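Local coordinates for protein iota-carrageenase (Alteromonas sp., PDB 1H80) that hydrolyses the beta-1,4 linkages of iota-carrageenan, a sulfated galactan of red algal cell walls, from within the chain and with inversion of anomeric configuration, at residues Lys4-Ala9 against Asn234-Asn239; Asp26-Asn31 against Gln43-Ala48; Gly192-Tyr197 against Ile202-Leu207. All coordinates share one frame; numbering follows the deposited sequence.

Interaction 1: Lys4-Ala9 against Asn234-Asn239; sequences KTYKDA and NIFADN
Tyr6 and Phe236 bring their rings together at the outer surface of the beta-helix, where the N-terminal segment 4-9 runs across strand 231-243. The aromatic pair comes first. The two side chains point in opposing directions and overlap along their flanks, so the meeting is off-centre: CD2 of Tyr6 lies 3.6 Å from CD2 of Phe236, while the ring centroids stand 5.3 Å apart. The pair is oblique, with the planes at 64°. Tyr6 gets there with CG set between its backbone N and carbonyl carbon (chi1 55°), and Phe11 also meets its ring edge-to-face.

The second group is the end of Lys4, CE and NZ. Its chain bends at chi3 (-62°) and crosses Phe236 at about a right angle, bringing CE to 3.6 Å from CE2 of Phe236 and NZ to 3.5 Å from CZ of the same ring. Tyr6 OH, in turn, touches CB of Asp238 at 3.6 Å.

Polar links run through water. One water donates to Ile235 O at 2.9 Å and accepts a weak hydrogen bond from Lys4 NZ. Another lies 2.7 Å from Tyr6 OH and gives a weak hydrogen bond to OD2 of Asp238, whose OD1 is hydrogen-bonded to OG1 of Thr264. The direct contact is thus largely van der Waals; each water bridge includes one weak hydrogen bond, so the polar links are probably loose.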
loop_
_atom_site.group_PDB
_atom_site.type_symbol
_atom_site.label_atom_id
_atom_site.label_comp_id
_atom_site.label_asym_id
_atom_site.label_seq_id
_atom_site.Cartn_x
_atom_site.Cartn_y
_atom_site.Cartn_z
ATOM N N LYS A 4 13.677 3.314 -17.682
ATOM C CA LYS A 4 13.133 2.589 -18.821
ATOM C C LYS A 4 11.797 3.240 -19.149
ATOM O O LYS A 4 11.105 3.720 -18.254
ATOM C CB LYS A 4 12.913 1.121 -18.456
ATOM C CG LYS A 4 14.163 0.405 -17.968
ATOM C CD LYS A 4 13.839 -0.997 -17.481
ATOM C CE LYS A 4 12.878 -0.964 -16.303
ATOM N NZ LYS A 4 12.529 -2.330 -15.826
ATOM N N THR A 5 11.438 3.266 -20.428
ATOM C CA THR A 5 10.177 3.868 -20.841
ATOM C C THR A 5 9.119 2.797 -21.032
ATOM O O THR A 5 9.419 1.606 -21.062
ATOM C CB THR A 5 10.319 4.646 -22.165
ATOM O OG1 THR A 5 10.788 3.762 -23.189
ATOM C CG2 THR A 5 11.291 5.807 -22.006
ATOM N N TYR A 6 7.872 3.232 -21.154
ATOM C CA TYR A 6 6.765 2.311 -21.346
ATOM C C TYR A 6 5.543 3.089 -21.795
ATOM O O TYR A 6 5.517 4.318 -21.741
ATOM C CB TYR A 6 6.456 1.583 -20.033
ATOM C CG TYR A 6 6.197 2.519 -18.875
ATOM C CD1 TYR A 6 4.992 3.214 -18.771
ATOM C CD2 TYR A 6 7.179 2.756 -17.919
ATOM C CE1 TYR A 6 4.777 4.130 -17.749
ATOM C CE2 TYR A 6 6.974 3.671 -16.888
ATOM C CZ TYR A 6 5.773 4.354 -16.814
ATOM O OH TYR A 6 5.577 5.283 -15.822
ATOM N N LYS A 7 4.534 2.361 -22.254
ATOM C CA LYS A 7 3.292 2.979 -22.676
ATOM C C LYS A 7 2.195 2.285 -21.889
ATOM O O LYS A 7 2.363 1.145 -21.446
ATOM C CB LYS A 7 3.071 2.810 -24.182
ATOM C CG LYS A 7 3.000 1.380 -24.667
ATOM C CD LYS A 7 2.682 1.340 -26.157
ATOM C CE LYS A 7 2.540 -0.085 -26.662
ATOM N NZ LYS A 7 2.156 -0.128 -28.102
ATOM N N ASP A 8 1.078 2.970 -21.698
ATOM C CA ASP A 8 -0.014 2.392 -20.935
ATOM C C ASP A 8 -0.489 1.056 -21.484
ATOM O O ASP A 8 -0.865 0.171 -20.716
ATOM C CB ASP A 8 -1.178 3.379 -20.868
ATOM C CG ASP A 8 -0.862 4.586 -20.008
ATOM O OD1 ASP A 8 0.286 4.688 -19.531
ATOM O OD2 ASP A 8 -1.757 5.434 -19.809
ATOM N N ALA A 9 -0.456 0.901 -22.806
ATOM C CA ALA A 9 -0.904 -0.337 -23.435
ATOM C C ALA A 9 -0.024 -1.539 -23.101
ATOM O O ALA A 9 -0.375 -2.677 -23.411
ATOM C CB ALA A 9 -0.993 -0.155 -24.950
ATOM N N ASN A 234 8.638 -6.914 -12.373
ATOM C CA ASN A 234 8.358 -5.978 -13.449
ATOM C C ASN A 234 7.281 -4.984 -13.065
ATOM O O ASN A 234 6.258 -4.839 -13.739
ATOM C CB ASN A 234 7.968 -6.755 -14.701
ATOM C CG ASN A 234 9.029 -7.761 -15.097
ATOM O OD1 ASN A 234 10.193 -7.402 -15.289
ATOM N ND2 ASN A 234 8.641 -9.025 -15.210
ATOM N N ILE A 235 7.537 -4.297 -11.963
ATOM C CA ILE A 235 6.623 -3.298 -11.448
ATOM C C ILE A 235 7.144 -1.922 -11.829
ATOM O O ILE A 235 8.351 -1.673 -11.799
ATOM C CB ILE A 235 6.526 -3.384 -9.910
ATOM C CG1 ILE A 235 6.052 -4.779 -9.496
ATOM C CG2 ILE A 235 5.601 -2.298 -9.379
ATOM C CD1 ILE A 235 4.714 -5.197 -10.098
ATOM N N PHE A 236 6.231 -1.039 -12.211
ATOM C CA PHE A 236 6.586 0.321 -12.570
ATOM C C PHE A 236 5.728 1.267 -11.761
ATOM O O PHE A 236 4.542 1.028 -11.566
ATOM C CB PHE A 236 6.366 0.575 -14.063
ATOM C CG PHE A 236 7.340 -0.147 -14.941
ATOM C CD1 PHE A 236 7.178 -1.499 -15.221
ATOM C CD2 PHE A 236 8.444 0.520 -15.459
ATOM C CE1 PHE A 236 8.107 -2.181 -16.006
ATOM C CE2 PHE A 236 9.379 -0.152 -16.245
ATOM C CZ PHE A 236 9.208 -1.504 -16.517
ATOM N N ALA A 237 6.342 2.336 -11.280
ATOM C CA ALA A 237 5.623 3.316 -10.488
ATOM C C ALA A 237 6.079 4.697 -10.890
ATOM O O ALA A 237 7.254 4.911 -11.191
ATOM C CB ALA A 237 5.878 3.087 -9.006
ATOM N N ASP A 238 5.142 5.635 -10.896
ATOM C CA ASP A 238 5.444 7.005 -11.269
ATOM C C ASP A 238 4.561 7.964 -10.488
ATOM O O ASP A 238 3.351 7.758 -10.378
ATOM C CB ASP A 238 5.219 7.194 -12.770
ATOM C CG ASP A 238 5.478 8.611 -13.224
ATOM O OD1 ASP A 238 6.563 9.151 -12.915
ATOM O OD2 ASP A 238 4.598 9.184 -13.901
ATOM N N ASN A 239 5.184 9.001 -9.935
ATOM C CA ASN A 239 4.480 10.012 -9.163
ATOM C C ASN A 239 3.770 9.412 -7.953
ATOM O O ASN A 239 2.537 9.340 -7.894
ATOM C CB ASN A 239 3.488 10.749 -10.059
ATOM C CG ASN A 239 2.873 11.948 -9.378
ATOM O OD1 ASN A 239 3.318 12.361 -8.305
ATOM N ND2 ASN A 239 1.851 12.521 -10.000
HETATM O O HOH W 1 10.441 -2.966 -13.392
HETATM O O HOH W 2 3.667 7.158 -16.417
#

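Interaction 2: Asp26-Asn31 against Gln43-Ala48; sequences DDFGAN and QRAINA. With NA (sodium ion), chain I; CA (calcium ion), chain D.
Phe28 reaches from the end of the short helix 24-28 onto helix 39-50, and its ring lies flat on the backbone of Ala45. Its CB starts 4.1 Å from Arg44 NH1. With CG anti to the carbonyl carbon (chi1 -68°), the ring is carried over the helix. CD1 points to Arg44, whose NH1 sits at the ring edge, in plane; CD2 on the other flank rests 3.5 Å from Ala45 CB. The ring centre takes a CH-pi contact from Ala45 CA, 3.5 Å from the centroid. Beyond it, CE1 and CE2 continue over the same alpha carbon, and CZ ends 3.7 Å from CB of Ala48.

Arg44 runs counter to Phe28, their flat groups 48° apart, and bends at chi3, bringing NH2 to Phe28 O. That hydrogen bond is 2.7 Å long with an N-H...O angle of 139°; NE donates to OD1 of Asn40.

Asp27 chelates a sodium ion through both carboxylate oxygens, beside three waters, and Asn31 O binds a calcium ion with Asp34, Ser36, Asp38 and two waters. The two helices lie at one end of the beta-helix, and Ile46 packs on Ile70 of strand 64-71, consistent with a cap on the first coils. The small side chains of Ala45 and Ala48 probably allow the close approach, while charged Arg44 satisfies the carbonyl where the short helix ends.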
loop_
_atom_site.group_PDB
_atom_site.type_symbol
_atom_site.label_atom_id
_atom_site.label_comp_id
_atom_site.label_asym_id
_atom_site.label_seq_id
_atom_site.Cartn_x
_atom_site.Cartn_y
_atom_site.Cartn_z
ATOM N N ASP A 26 -30.991 3.170 -12.880
ATOM C CA ASP A 26 -32.085 3.060 -13.856
ATOM C C ASP A 26 -32.274 1.596 -14.266
ATOM O O ASP A 26 -33.446 1.180 -14.483
ATOM C CB ASP A 26 -31.764 3.894 -15.097
ATOM N N ASP A 27 -31.229 0.830 -14.457
ATOM C CA ASP A 27 -31.355 -0.538 -14.927
ATOM C C ASP A 27 -31.363 -1.611 -13.850
ATOM O O ASP A 27 -31.899 -2.696 -14.070
ATOM C CB ASP A 27 -30.242 -0.837 -15.935
ATOM C CG ASP A 27 -30.360 0.004 -17.192
ATOM O OD1 ASP A 27 -31.456 0.011 -17.789
ATOM O OD2 ASP A 27 -29.369 0.654 -17.590
ATOM N N PHE A 28 -30.786 -1.322 -12.689
ATOM C CA PHE A 28 -30.744 -2.329 -11.640
ATOM C C PHE A 28 -31.348 -1.943 -10.296
ATOM O O PHE A 28 -31.241 -2.683 -9.320
ATOM C CB PHE A 28 -29.308 -2.832 -11.503
ATOM C CG PHE A 28 -28.853 -3.605 -12.704
ATOM C CD1 PHE A 28 -29.178 -4.949 -12.842
ATOM C CD2 PHE A 28 -28.186 -2.967 -13.748
ATOM C CE1 PHE A 28 -28.855 -5.650 -13.997
ATOM C CE2 PHE A 28 -27.858 -3.660 -14.910
ATOM C CZ PHE A 28 -28.193 -5.001 -15.037
ATOM N N GLY A 29 -31.988 -0.783 -10.258
ATOM C CA GLY A 29 -32.669 -0.346 -9.052
ATOM C C GLY A 29 -31.903 0.024 -7.801
ATOM O O GLY A 29 -32.468 -0.024 -6.709
ATOM N N ALA A 30 -30.634 0.390 -7.925
ATOM C CA ALA A 30 -29.891 0.796 -6.740
ATOM C C ALA A 30 -30.493 2.133 -6.322
ATOM O O ALA A 30 -31.144 2.803 -7.126
ATOM C CB ALA A 30 -28.417 0.960 -7.064
ATOM N N ASN A 31 -30.290 2.523 -5.069
ATOM C CA ASN A 31 -30.825 3.791 -4.584
ATOM C C ASN A 31 -29.711 4.602 -3.935
ATOM O O ASN A 31 -29.212 4.239 -2.871
ATOM C CB ASN A 31 -31.937 3.543 -3.560
ATOM C CG ASN A 31 -32.715 4.804 -3.231
ATOM O OD1 ASN A 31 -32.145 5.887 -3.114
ATOM N ND2 ASN A 31 -34.027 4.665 -3.068
ATOM N N GLN A 43 -24.173 -6.162 -7.720
ATOM C CA GLN A 43 -23.778 -7.507 -8.101
ATOM C C GLN A 43 -24.598 -8.000 -9.290
ATOM O O GLN A 43 -24.063 -8.645 -10.187
ATOM C CB GLN A 43 -23.926 -8.475 -6.928
ATOM C CG GLN A 43 -23.260 -9.815 -7.188
ATOM C CD GLN A 43 -21.758 -9.686 -7.326
ATOM O OE1 GLN A 43 -21.070 -9.313 -6.375
ATOM N NE2 GLN A 43 -21.241 -9.991 -8.512
ATOM N N ARG A 44 -25.894 -7.700 -9.297
ATOM C CA ARG A 44 -26.738 -8.109 -10.415
ATOM C C ARG A 44 -26.276 -7.425 -11.700
ATOM O O ARG A 44 -26.275 -8.037 -12.765
ATOM C CB ARG A 44 -28.206 -7.770 -10.149
ATOM C CG ARG A 44 -28.875 -8.728 -9.174
ATOM C CD ARG A 44 -30.375 -8.492 -9.065
ATOM N NE ARG A 44 -30.704 -7.280 -8.324
ATOM C CZ ARG A 44 -31.201 -6.175 -8.870
ATOM N NH1 ARG A 44 -31.432 -6.118 -10.176
ATOM N NH2 ARG A 44 -31.469 -5.126 -8.106
ATOM N N ALA A 45 -25.884 -6.160 -11.592
ATOM C CA ALA A 45 -25.419 -5.409 -12.757
ATOM C C ALA A 45 -24.149 -6.042 -13.307
ATOM O O ALA A 45 -24.026 -6.289 -14.506
ATOM C CB ALA A 45 -25.156 -3.958 -12.376
ATOM N N ILE A 46 -23.197 -6.294 -12.416
ATOM C CA ILE A 46 -21.937 -6.912 -12.800
ATOM C C ILE A 46 -22.180 -8.269 -13.455
ATOM O O ILE A 46 -21.626 -8.571 -14.509
ATOM C CB ILE A 46 -21.029 -7.084 -11.563
ATOM C CG1 ILE A 46 -20.540 -5.711 -11.108
ATOM C CG2 ILE A 46 -19.866 -8.013 -11.871
ATOM C CD1 ILE A 46 -19.891 -5.725 -9.741
ATOM N N ASN A 47 -23.019 -9.091 -12.836
ATOM C CA ASN A 47 -23.301 -10.408 -13.384
ATOM C C ASN A 47 -23.931 -10.321 -14.771
ATOM O O ASN A 47 -23.556 -11.063 -15.679
ATOM C CB ASN A 47 -24.228 -11.186 -12.448
ATOM C CG ASN A 47 -23.569 -11.527 -11.123
ATOM O OD1 ASN A 47 -22.355 -11.403 -10.966
ATOM N ND2 ASN A 47 -24.374 -11.973 -10.164
ATOM N N ALA A 48 -24.884 -9.408 -14.929
ATOM C CA ALA A 48 -25.569 -9.234 -16.204
ATOM C C ALA A 48 -24.598 -8.821 -17.303
ATOM O O ALA A 48 -24.641 -9.348 -18.413
ATOM C CB ALA A 48 -26.664 -8.193 -16.068
HETATM NA NA NA I . -30.525 1.851 -19.312
HETATM CA CA CA D . -28.819 2.673 -1.170
HETATM O O HOH W 3 -30.789 1.437 -1.224
HETATM O O HOH W 4 -27.405 4.433 -0.220
HETATM O O HOH W 5 -32.200 0.333 -20.244
HETATM O O HOH W 6 -32.764 2.991 -18.017
HETATM O O HOH W 7 -29.170 0.502 -20.577
#

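Interaction 3: Gly192-Tyr197 against Ile202-Leu207; sequences GLIQTY and ILFRNL
Leu207 and Phe204 form two bumps in the beta-helix interior, Phe204 from strand 202-205 and Leu207 from beyond the corner at Asn206. Leu193, at a corner of its own, and Ile194 and Thr196 of strand 194-196 point toward them. Leu207 fits into the hollow between Leu193 and Ile194: CD2 of Leu193 lies 3.8 Å from CB of Leu207, near the root of that side chain, while Leu207 CD1, farther out, meets Ile194 CG1 at 3.8 Å. Both approaches are at about a right angle, so the branches cross rather than run alongside.

This is the core of a right-handed parallel beta-helix, the pectate-lyase-like fold, in which the chain turns corners between sheets and successive coils stack their side chains inside. Strand 202-205 pairs with 177-185 and 231-243, whereas 194-196 pairs with 160-167.

The CE1-CZ end of the Phe204 ring enters the notch between Ile194 and Thr196. Its CE1 stands 3.6 Å from CG2 of Ile194, and its CZ 3.7 Å from CG2 of Thr196; both methyls come to the ring obliquely. Thr196 presents that methyl because CG2 is the branch anti to its carbonyl carbon. From its own strand, Ile202 lays CG2 over one face of the ring, 3.5 Å above the plane and offset toward the rim.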
loop_
_atom_site.group_PDB
_atom_site.type_symbol
_atom_site.label_atom_id
_atom_site.label_comp_id
_atom_site.label_asym_id
_atom_site.label_seq_id
_atom_site.Cartn_x
_atom_site.Cartn_y
_atom_site.Cartn_z
ATOM N N GLY A 192 -1.951 2.109 4.556
ATOM C CA GLY A 192 -1.807 3.126 3.539
ATOM C C GLY A 192 -2.619 2.795 2.307
ATOM O O GLY A 192 -3.606 2.067 2.370
ATOM N N LEU A 193 -2.175 3.301 1.167
ATOM C CA LEU A 193 -2.908 3.112 -0.072
ATOM C C LEU A 193 -2.770 1.744 -0.734
ATOM O O LEU A 193 -3.761 1.031 -0.903
ATOM C CB LEU A 193 -2.517 4.230 -1.039
ATOM C CG LEU A 193 -3.271 4.373 -2.357
ATOM C CD1 LEU A 193 -4.768 4.216 -2.154
ATOM C CD2 LEU A 193 -2.942 5.746 -2.935
ATOM N N ILE A 194 -1.547 1.375 -1.098
ATOM C CA ILE A 194 -1.298 0.098 -1.757
ATOM C C ILE A 194 -0.379 -0.817 -0.966
ATOM O O ILE A 194 0.597 -0.366 -0.381
ATOM C CB ILE A 194 -0.556 0.280 -3.107
ATOM C CG1 ILE A 194 -1.219 1.366 -3.952
ATOM C CG2 ILE A 194 -0.494 -1.054 -3.849
ATOM C CD1 ILE A 194 -2.634 1.054 -4.363
ATOM N N GLN A 195 -0.707 -2.101 -0.930
ATOM C CA GLN A 195 0.216 -3.065 -0.350
ATOM C C GLN A 195 0.247 -4.174 -1.386
ATOM O O GLN A 195 -0.800 -4.679 -1.795
ATOM C CB GLN A 195 -0.208 -3.622 1.008
ATOM C CG GLN A 195 0.865 -4.608 1.492
ATOM C CD GLN A 195 0.969 -4.754 2.994
ATOM O OE1 GLN A 195 1.827 -5.492 3.491
ATOM N NE2 GLN A 195 0.110 -4.064 3.725
ATOM N N THR A 196 1.450 -4.534 -1.824
ATOM C CA THR A 196 1.617 -5.558 -2.848
ATOM C C THR A 196 2.178 -6.862 -2.307
ATOM O O THR A 196 3.157 -6.863 -1.567
ATOM C CB THR A 196 2.572 -5.084 -3.949
ATOM O OG1 THR A 196 3.894 -4.939 -3.407
ATOM C CG2 THR A 196 2.114 -3.747 -4.509
ATOM N N TYR A 197 1.563 -7.970 -2.704
ATOM C CA TYR A 197 2.006 -9.293 -2.279
ATOM C C TYR A 197 2.448 -10.098 -3.497
ATOM O O TYR A 197 3.561 -10.622 -3.544
ATOM C CB TYR A 197 0.864 -10.004 -1.565
ATOM C CG TYR A 197 0.392 -9.258 -0.343
ATOM C CD1 TYR A 197 1.133 -9.279 0.837
ATOM C CD2 TYR A 197 -0.785 -8.513 -0.372
ATOM C CE1 TYR A 197 0.710 -8.574 1.963
ATOM C CE2 TYR A 197 -1.216 -7.801 0.743
ATOM C CZ TYR A 197 -0.465 -7.838 1.907
ATOM O OH TYR A 197 -0.898 -7.138 3.009
ATOM N N ILE A 202 2.633 -4.451 -13.371
ATOM C CA ILE A 202 1.626 -3.519 -12.889
ATOM C C ILE A 202 2.240 -2.128 -12.895
ATOM O O ILE A 202 3.425 -1.962 -12.592
ATOM C CB ILE A 202 1.190 -3.843 -11.441
ATOM C CG1 ILE A 202 0.737 -5.303 -11.332
ATOM C CG2 ILE A 202 0.084 -2.887 -11.006
ATOM C CD1 ILE A 202 -0.466 -5.658 -12.185
ATOM N N LEU A 203 1.441 -1.138 -13.271
ATOM C CA LEU A 203 1.883 0.246 -13.277
ATOM C C LEU A 203 1.100 0.974 -12.195
ATOM O O LEU A 203 -0.129 0.945 -12.192
ATOM C CB LEU A 203 1.616 0.906 -14.636
ATOM C CG LEU A 203 1.773 2.434 -14.654
ATOM C CD1 LEU A 203 3.210 2.820 -14.335
ATOM C CD2 LEU A 203 1.369 2.973 -16.018
ATOM N N PHE A 204 1.823 1.586 -11.260
ATOM C CA PHE A 204 1.228 2.360 -10.167
ATOM C C PHE A 204 1.568 3.804 -10.501
ATOM O O PHE A 204 2.740 4.150 -10.659
ATOM C CB PHE A 204 1.861 1.970 -8.832
ATOM C CG PHE A 204 1.553 0.566 -8.407
ATOM C CD1 PHE A 204 0.330 0.260 -7.819
ATOM C CD2 PHE A 204 2.477 -0.454 -8.599
ATOM C CE1 PHE A 204 0.030 -1.041 -7.427
ATOM C CE2 PHE A 204 2.188 -1.764 -8.210
ATOM C CZ PHE A 204 0.961 -2.056 -7.622
ATOM N N ARG A 205 0.560 4.657 -10.610
ATOM C CA ARG A 205 0.827 6.037 -10.995
ATOM C C ARG A 205 -0.071 7.069 -10.327
ATOM O O ARG A 205 -1.268 6.859 -10.178
ATOM C CB ARG A 205 0.706 6.141 -12.520
ATOM C CG ARG A 205 0.903 7.523 -13.119
ATOM C CD ARG A 205 0.933 7.427 -14.650
ATOM N NE ARG A 205 -0.301 6.869 -15.200
ATOM C CZ ARG A 205 -0.412 6.367 -16.429
ATOM N NH1 ARG A 205 0.638 6.345 -17.237
ATOM N NH2 ARG A 205 -1.574 5.894 -16.855
ATOM N N ASN A 206 0.533 8.186 -9.931
ATOM C CA ASN A 206 -0.191 9.280 -9.296
ATOM C C ASN A 206 -0.986 8.780 -8.102
ATOM O O ASN A 206 -2.219 8.815 -8.088
ATOM C CB ASN A 206 -1.126 9.949 -10.305
ATOM C CG ASN A 206 -1.645 11.284 -9.814
ATOM O OD1 ASN A 206 -1.436 11.659 -8.659
ATOM N ND2 ASN A 206 -2.331 12.011 -10.690
ATOM N N LEU A 207 -0.256 8.311 -7.098
ATOM C CA LEU A 207 -0.852 7.792 -5.874
ATOM C C LEU A 207 -0.331 8.637 -4.725
ATOM O O LEU A 207 0.854 8.957 -4.676
ATOM C CB LEU A 207 -0.446 6.333 -5.679
ATOM C CG LEU A 207 -0.824 5.397 -6.827
ATOM C CD1 LEU A 207 -0.299 3.999 -6.524
ATOM C CD2 LEU A 207 -2.341 5.376 -7.015
#

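In the fold
Interactions 1 and 3 are neighbours, their centres about 12 Å apart, because strands 202-210 and 231-243 pair in parallel on adjacent coils of the beta-helix; Phe236 O to Phe204 N and Asp238 N to Phe204 O, each 2.8 Å, are probable hydrogen bonds joining them, and Asp8 forms a salt bridge with Arg205. The wall formed by 202-205 and 234-239 carries interaction 3 on its inner side and interaction 1 on its outer side. Interaction 2 sits near one end of the beta-helix, about 35 Å from interaction 1 and 29 Å from interaction 3 between centres. Along the chain, interaction 2 precedes interaction 3, both nested within the loop that interaction 1 closes. The N-terminal segment thus crosses a middle coil of the beta-helix before the chain reaches that end.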